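Local coordinates for core protein VP7 (Bluetongue virus, PDB 1BVP) that forms homotrimeric capsomers that assemble on a VP3 scaffold to build the surface layer of the bluetongue virus core, at residues M183-W188 / G220-W225. Sequence-based numbering, arbitrary orientation.
Sequences MIYLVW and GRIIAW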
loop_
_atom_site.group_PDB
_atom_site.type_symbol
_atom_site.label_atom_id
_atom_site.label_comp_id
_atom_site.label_asym_id
_atom_site.label_seq_id
_atom_site.Cartn_x
_atom_site.Cartn_y
_atom_site.Cartn_z
ATOM N N MET A 183 13.954 -8.290 -13.243
ATOM C CA MET A 183 14.817 -8.788 -12.201
ATOM C C MET A 183 13.999 -9.765 -11.357
ATOM O O MET A 183 12.790 -9.594 -11.228
ATOM C CB MET A 183 15.363 -7.649 -11.368
ATOM C CG MET A 183 16.681 -7.963 -10.739
ATOM S SD MET A 183 17.988 -7.903 -11.948
ATOM C CE MET A 183 19.286 -7.446 -10.910
ATOM N N ILE A 184 14.642 -10.838 -10.890
ATOM C CA ILE A 184 13.989 -11.871 -10.090
ATOM C C ILE A 184 14.819 -11.974 -8.842
ATOM O O ILE A 184 16.044 -12.038 -8.925
ATOM C CB ILE A 184 13.975 -13.234 -10.829
ATOM C CG1 ILE A 184 13.416 -13.027 -12.232
ATOM C CG2 ILE A 184 13.095 -14.247 -10.092
ATOM C CD1 ILE A 184 13.233 -14.257 -13.002
ATOM N N TYR A 185 14.164 -11.882 -7.688
ATOM C CA TYR A 185 14.878 -11.937 -6.426
ATOM C C TYR A 185 14.643 -13.288 -5.780
ATOM O O TYR A 185 13.523 -13.678 -5.420
ATOM C CB TYR A 185 14.505 -10.755 -5.516
ATOM C CG TYR A 185 14.858 -9.420 -6.149
ATOM C CD1 TYR A 185 13.984 -8.794 -7.051
ATOM C CD2 TYR A 185 16.086 -8.827 -5.919
ATOM C CE1 TYR A 185 14.327 -7.626 -7.708
ATOM C CE2 TYR A 185 16.446 -7.645 -6.572
ATOM C CZ TYR A 185 15.559 -7.049 -7.472
ATOM O OH TYR A 185 15.933 -5.890 -8.133
ATOM N N LEU A 186 15.752 -14.003 -5.705
ATOM C CA LEU A 186 15.849 -15.354 -5.218
ATOM C C LEU A 186 16.501 -15.544 -3.871
ATOM O O LEU A 186 17.281 -14.710 -3.421
ATOM C CB LEU A 186 16.767 -16.092 -6.186
ATOM C CG LEU A 186 16.249 -16.767 -7.428
ATOM C CD1 LEU A 186 14.893 -16.273 -7.815
ATOM C CD2 LEU A 186 17.251 -16.575 -8.508
ATOM N N VAL A 187 16.143 -16.643 -3.221
ATOM C CA VAL A 187 16.863 -17.092 -2.030
ATOM C C VAL A 187 16.780 -18.610 -2.096
ATOM O O VAL A 187 15.733 -19.151 -2.465
ATOM C CB VAL A 187 16.509 -16.437 -0.639
ATOM C CG1 VAL A 187 15.378 -15.489 -0.729
ATOM C CG2 VAL A 187 16.364 -17.493 0.439
ATOM N N TRP A 188 17.944 -19.267 -2.001
ATOM C CA TRP A 188 17.998 -20.747 -2.073
ATOM C C TRP A 188 18.355 -21.376 -0.749
ATOM O O TRP A 188 19.108 -20.815 0.055
ATOM C CB TRP A 188 18.925 -21.267 -3.193
ATOM C CG TRP A 188 20.415 -21.210 -2.904
ATOM C CD1 TRP A 188 21.272 -20.173 -3.161
ATOM C CD2 TRP A 188 21.210 -22.228 -2.269
ATOM N NE1 TRP A 188 22.540 -20.471 -2.710
ATOM C CE2 TRP A 188 22.531 -21.722 -2.156
ATOM C CE3 TRP A 188 20.937 -23.526 -1.795
ATOM C CZ2 TRP A 188 23.568 -22.459 -1.582
ATOM C CZ3 TRP A 188 21.966 -24.257 -1.236
ATOM C CH2 TRP A 188 23.267 -23.721 -1.129
ATOM N N GLY A 220 20.249 -18.594 1.812
ATOM C CA GLY A 220 19.572 -17.720 2.758
ATOM C C GLY A 220 19.814 -16.228 2.685
ATOM O O GLY A 220 19.624 -15.533 3.668
ATOM N N ARG A 221 20.198 -15.740 1.516
ATOM C CA ARG A 221 20.468 -14.339 1.281
ATOM C C ARG A 221 19.810 -14.047 -0.057
ATOM O O ARG A 221 19.840 -14.899 -0.975
ATOM C CB ARG A 221 21.984 -14.088 1.165
ATOM C CG ARG A 221 22.610 -13.393 2.368
ATOM C CD ARG A 221 22.793 -14.346 3.541
ATOM N NE ARG A 221 22.609 -13.691 4.841
ATOM C CZ ARG A 221 22.204 -14.308 5.961
ATOM N NH1 ARG A 221 21.934 -15.621 5.977
ATOM N NH2 ARG A 221 22.022 -13.591 7.071
ATOM N N ILE A 222 19.201 -12.867 -0.162
ATOM C CA ILE A 222 18.538 -12.451 -1.403
ATOM C C ILE A 222 19.525 -12.244 -2.534
ATOM O O ILE A 222 20.549 -11.584 -2.369
ATOM C CB ILE A 222 17.706 -11.160 -1.220
ATOM C CG1 ILE A 222 16.563 -11.448 -0.268
ATOM C CG2 ILE A 222 17.061 -10.761 -2.529
ATOM C CD1 ILE A 222 15.870 -10.227 0.193
ATOM N N ILE A 223 19.167 -12.762 -3.695
ATOM C CA ILE A 223 19.980 -12.668 -4.868
ATOM C C ILE A 223 19.202 -11.933 -5.950
ATOM O O ILE A 223 18.056 -12.269 -6.260
ATOM C CB ILE A 223 20.295 -14.080 -5.384
ATOM C CG1 ILE A 223 21.227 -14.800 -4.420
ATOM C CG2 ILE A 223 20.855 -14.038 -6.807
ATOM C CD1 ILE A 223 21.174 -16.302 -4.614
ATOM N N ALA A 224 19.847 -10.947 -6.545
ATOM C CA ALA A 224 19.253 -10.195 -7.626
ATOM C C ALA A 224 19.675 -10.888 -8.913
ATOM O O ALA A 224 20.830 -10.808 -9.326
ATOM C CB ALA A 224 19.767 -8.795 -7.587
ATOM N N TRP A 225 18.753 -11.576 -9.548
ATOM C CA TRP A 225 19.082 -12.300 -10.761
ATOM C C TRP A 225 18.325 -11.723 -11.946
ATOM O O TRP A 225 17.103 -11.564 -11.898
ATOM C CB TRP A 225 18.719 -13.783 -10.554
ATOM C CG TRP A 225 18.901 -14.688 -11.761
ATOM C CD1 TRP A 225 20.001 -14.766 -12.565
ATOM C CD2 TRP A 225 17.936 -15.604 -12.315
ATOM N NE1 TRP A 225 19.776 -15.649 -13.591
ATOM C CE2 TRP A 225 18.518 -16.177 -13.466
ATOM C CE3 TRP A 225 16.641 -15.993 -11.952
ATOM C CZ2 TRP A 225 17.846 -17.125 -14.265
ATOM C CZ3 TRP A 225 15.966 -16.942 -12.751
ATOM C CH2 TRP A 225 16.573 -17.492 -13.890
#
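Ile184 and Leu186 pair with Trp225 and Ile223 through antiparallel backbone hydrogen bonds, adding the short strand 223-225 to strand 183-195 in the beta-sandwich domain of VP7. Each of these two pairs is hydrogen-bonded in both directions, with Ile184 N reaching Trp225 O at 2.8 Å and Leu186 N reaching Ile223 O at 2.9 Å. Tyr185 and Ala224 form the non-hydrogen-bonded pair between them. Nearer the start of 220-225, Gly220 N makes a longer hydrogen bond of 3.1 Å to Trp188 O, tying the loop to the same strand.

Ile184, Leu186, Ile223 and Trp225 share the face turned toward strand 209-212 of the other sheet, where Val212 meets Ile223 and Trp225. With CG anti to its backbone N (chi1 176°), the Trp225 indole lies alongside Ile184, whose CD1 touches CZ3 at 3.8 Å. The indole NE1 bonds to Ala229 O, fixing the far side of the ring. Farther along, Ile223 CD1 meets the edge of the Trp188 indole at CD1.

On the reverse face, Ala224 CB touches both Met183 CE, at 3.6 Å, and Tyr185 CE2, the two approaching it roughly at right angles. The Tyr185 ring also stacks on Phe249 and packs against Ile298 of a second subunit, so this face contributes to the trimer interface. Back on the Trp225 side, one methyl of Leu186, CD2, lies obliquely against the indole, 3.5 Å from Trp225 CE3.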